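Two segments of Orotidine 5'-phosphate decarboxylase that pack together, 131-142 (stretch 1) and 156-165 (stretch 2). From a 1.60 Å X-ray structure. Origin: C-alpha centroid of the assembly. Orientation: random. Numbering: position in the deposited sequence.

Stretch 1 (131-142) IEPFGVIAPGTR
Stretch 2 156-165: GIKILAPGIG

The two stretches form adjacent parallel strands, 135-137 beside the strand beginning at Lys158; their axes approach to 4.6 Å and their N-to-C directions differ by 29°. Register follows from the CA-CA pairs Gly135-Lys158 (4.2 Å), Val136-Ile159 (5.2 Å) and Ile137-Leu160 (4.9 Å).

Stretch 1 leaves a helix at Glu132, whose positive phi (56/62) turns the chain; Pro133 (-72/173) then lays its CD 4.0 Å from Ile157 CD1. Ile157 (chi1 m, chi2 t) also brings CG2 to 3.6 Å from Gly135 CA. Phe134 (-59/-42, chi1 t, chi2 -100°) receives Lys158 over one ring face: Lys158 CG lies 4.2 Å from the ring centroid, 18° off the normal, a CH-pi contact made by the aliphatic part of the lysine (chi1 m, chi2 m, then t, t). A water donates to Phe134 O (2.8 Å) and Gly156 O (2.7 Å), joining the two carbonyls.

The parallel ladder alternates donors: Lys158 N to Phe134 O (3.0 Å, 163°), Val136 N to Lys158 O (2.9 Å, 151°), Leu160 N to Val136 O (3.0 Å, 166°) and Ala138 N to Leu160 O (3.0 Å, 164°). Extended backbones at Gly135 (-165/-178), Val136 (-138/162) and Ile137 (-100/137) permit this. At Gly135 an ideal CB would clash with Lys158 O at 2.9 Å.

Val136 (chi1 m) shares a sheet face with Ile159 (m, t), Val136 CG2 to Ile159 CG1 being 4.2 Å. Ile137 (m, t) lies on the face of Leu160 (m, p), and its CG2 reaches Pro162 CD at 3.8 Å. Ala138 CB meets Ile159 CG2 at 3.6 Å.

Beyond Pro139 (-47/109), Gly140 N donates a weak bond to Pro162 O (2.7 Å, 124°); an ideal CB on Gly140 would clash with that oxygen at 2.5 Å. Finally, Thr141 CA makes a CA-H...O contact with Gly163 O (3.1 Å), while Arg142 makes no contact.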

# COMPACT_ATOMS: atom_id res chain seq x y z
N ILE B 131 -8.58 11.23 15.21
CA ILE B 131 -8.18 9.85 15.48
C ILE B 131 -7.13 9.68 16.57
O ILE B 131 -7.13 8.68 17.29
CB ILE B 131 -7.73 9.18 14.16
CG1 ILE B 131 -8.97 8.91 13.29
CG2 ILE B 131 -6.98 7.87 14.45
CD1 ILE B 131 -8.66 8.33 11.93
N GLU B 132 -6.26 10.68 16.70
CA GLU B 132 -5.16 10.66 17.67
C GLU B 132 -4.24 9.43 17.53
O GLU B 132 -4.15 8.58 18.42
CB GLU B 132 -5.69 10.78 19.12
CG GLU B 132 -6.45 12.07 19.36
CD GLU B 132 -7.04 12.17 20.77
OE1 GLU B 132 -7.67 13.21 21.05
OE2 GLU B 132 -6.90 11.22 21.57
N PRO B 133 -3.58 9.30 16.37
CA PRO B 133 -2.65 8.19 16.13
C PRO B 133 -1.40 8.46 16.98
O PRO B 133 -1.27 9.53 17.59
CB PRO B 133 -2.32 8.33 14.64
CG PRO B 133 -2.33 9.84 14.46
CD PRO B 133 -3.59 10.23 15.22
N PHE B 134 -0.49 7.50 17.02
CA PHE B 134 0.76 7.72 17.74
C PHE B 134 1.48 8.93 17.14
O PHE B 134 2.05 9.76 17.85
CB PHE B 134 1.67 6.49 17.64
CG PHE B 134 3.07 6.71 18.16
CD1 PHE B 134 4.13 6.96 17.29
CD2 PHE B 134 3.33 6.68 19.53
CE1 PHE B 134 5.43 7.16 17.75
CE2 PHE B 134 4.62 6.88 20.01
CZ PHE B 134 5.68 7.12 19.12
N GLY B 135 1.48 9.01 15.81
CA GLY B 135 2.15 10.13 15.17
C GLY B 135 1.79 10.31 13.71
O GLY B 135 0.94 9.61 13.17
N VAL B 136 2.44 11.31 13.10
CA VAL B 136 2.28 11.61 11.68
C VAL B 136 3.67 11.90 11.14
O VAL B 136 4.60 12.16 11.91
CB VAL B 136 1.37 12.84 11.38
CG1 VAL B 136 -0.03 12.60 11.94
CG2 VAL B 136 1.99 14.11 11.94
N ILE B 137 3.81 11.84 9.82
CA ILE B 137 5.09 12.13 9.20
C ILE B 137 5.11 13.55 8.63
O ILE B 137 4.13 14.02 8.06
CB ILE B 137 5.37 11.10 8.08
CG1 ILE B 137 5.63 9.73 8.71
CG2 ILE B 137 6.55 11.57 7.23
CD1 ILE B 137 5.88 8.63 7.71
N ALA B 138 6.22 14.26 8.84
CA ALA B 138 6.36 15.62 8.30
C ALA B 138 7.61 15.60 7.44
O ALA B 138 8.73 15.51 7.96
CB ALA B 138 6.54 16.66 9.44
N PRO B 139 7.43 15.63 6.11
CA PRO B 139 8.58 15.62 5.20
C PRO B 139 9.50 16.67 5.79
O PRO B 139 9.18 17.86 5.77
CB PRO B 139 7.97 16.07 3.88
CG PRO B 139 6.58 15.44 3.94
CD PRO B 139 6.16 15.72 5.37
N GLY B 140 10.61 16.21 6.38
CA GLY B 140 11.56 17.09 7.04
C GLY B 140 12.51 17.77 6.09
O GLY B 140 13.37 18.56 6.51
N THR B 141 12.38 17.45 4.80
CA THR B 141 13.21 18.04 3.76
C THR B 141 13.44 19.51 4.11
O THR B 141 14.50 19.88 4.62
CB THR B 141 12.51 17.95 2.40
OG1 THR B 141 12.91 19.06 1.59
CG2 THR B 141 11.01 17.97 2.58
N ARG B 142 12.43 20.33 3.83
CA ARG B 142 12.49 21.75 4.16
C ARG B 142 11.80 21.90 5.50
O ARG B 142 10.64 21.53 5.66
CB ARG B 142 11.79 22.59 3.08
CG ARG B 142 10.55 21.95 2.49
CD ARG B 142 10.61 22.02 0.96
NE ARG B 142 10.82 23.40 0.49
CZ ARG B 142 11.11 23.73 -0.76
NH1 ARG B 142 11.24 22.79 -1.69
NH2 ARG B 142 11.28 25.01 -1.09
N GLY B 156 0.35 15.64 21.90
CA GLY B 156 0.16 14.25 22.23
C GLY B 156 0.43 13.42 20.99
O GLY B 156 0.77 12.25 21.13
N ILE B 157 0.24 14.00 19.80
CA ILE B 157 0.54 13.24 18.59
C ILE B 157 1.95 13.62 18.18
O ILE B 157 2.25 14.81 18.03
CB ILE B 157 -0.43 13.60 17.43
CG1 ILE B 157 -1.88 13.33 17.88
CG2 ILE B 157 -0.10 12.73 16.18
CD1 ILE B 157 -2.95 13.79 16.89
N LYS B 158 2.80 12.61 18.01
CA LYS B 158 4.21 12.82 17.65
C LYS B 158 4.41 13.11 16.17
O LYS B 158 3.54 12.85 15.33
CB LYS B 158 5.04 11.58 18.00
CG LYS B 158 4.88 11.02 19.41
CD LYS B 158 5.39 11.98 20.45
CE LYS B 158 5.26 11.36 21.85
NZ LYS B 158 5.71 12.27 22.95
N ILE B 159 5.57 13.69 15.87
CA ILE B 159 5.95 13.96 14.50
C ILE B 159 7.26 13.23 14.21
O ILE B 159 8.23 13.32 14.99
CB ILE B 159 6.13 15.46 14.26
CG1 ILE B 159 4.77 16.14 14.30
CG2 ILE B 159 6.77 15.71 12.90
CD1 ILE B 159 4.85 17.67 14.14
N LEU B 160 7.29 12.49 13.12
CA LEU B 160 8.49 11.78 12.68
C LEU B 160 8.92 12.49 11.41
O LEU B 160 8.12 12.66 10.50
CB LEU B 160 8.19 10.30 12.40
CG LEU B 160 7.80 9.46 13.62
CD1 LEU B 160 6.31 9.60 13.89
CD2 LEU B 160 8.13 7.98 13.38
N ALA B 161 10.19 12.90 11.32
CA ALA B 161 10.65 13.67 10.17
C ALA B 161 11.81 13.09 9.36
O ALA B 161 12.94 12.99 9.86
CB ALA B 161 11.04 15.09 10.62
N PRO B 162 11.52 12.67 8.12
CA PRO B 162 12.54 12.12 7.23
C PRO B 162 13.11 13.28 6.40
O PRO B 162 12.65 14.42 6.49
CB PRO B 162 11.75 11.16 6.34
CG PRO B 162 10.44 11.91 6.15
CD PRO B 162 10.17 12.53 7.53
N GLY B 163 14.15 12.98 5.62
CA GLY B 163 14.70 13.98 4.71
C GLY B 163 15.45 15.18 5.26
O GLY B 163 15.51 16.22 4.61
N ILE B 164 16.02 15.02 6.44
CA ILE B 164 16.76 16.10 7.09
C ILE B 164 18.07 16.32 6.32
O ILE B 164 18.71 15.35 5.89
CB ILE B 164 17.08 15.73 8.56
CG1 ILE B 164 15.78 15.43 9.31
CG2 ILE B 164 17.86 16.88 9.25
CD1 ILE B 164 14.73 16.50 9.12
N GLY B 165 18.45 17.59 6.16
CA GLY B 165 19.68 17.93 5.45
C GLY B 165 20.91 17.48 6.21
O GLY B 165 20.86 17.28 7.42
O HOH W 1 -1.78 10.29 20.28
O HOH W 2 1.74 9.76 20.63
O HOH W 3 16.58 19.76 6.98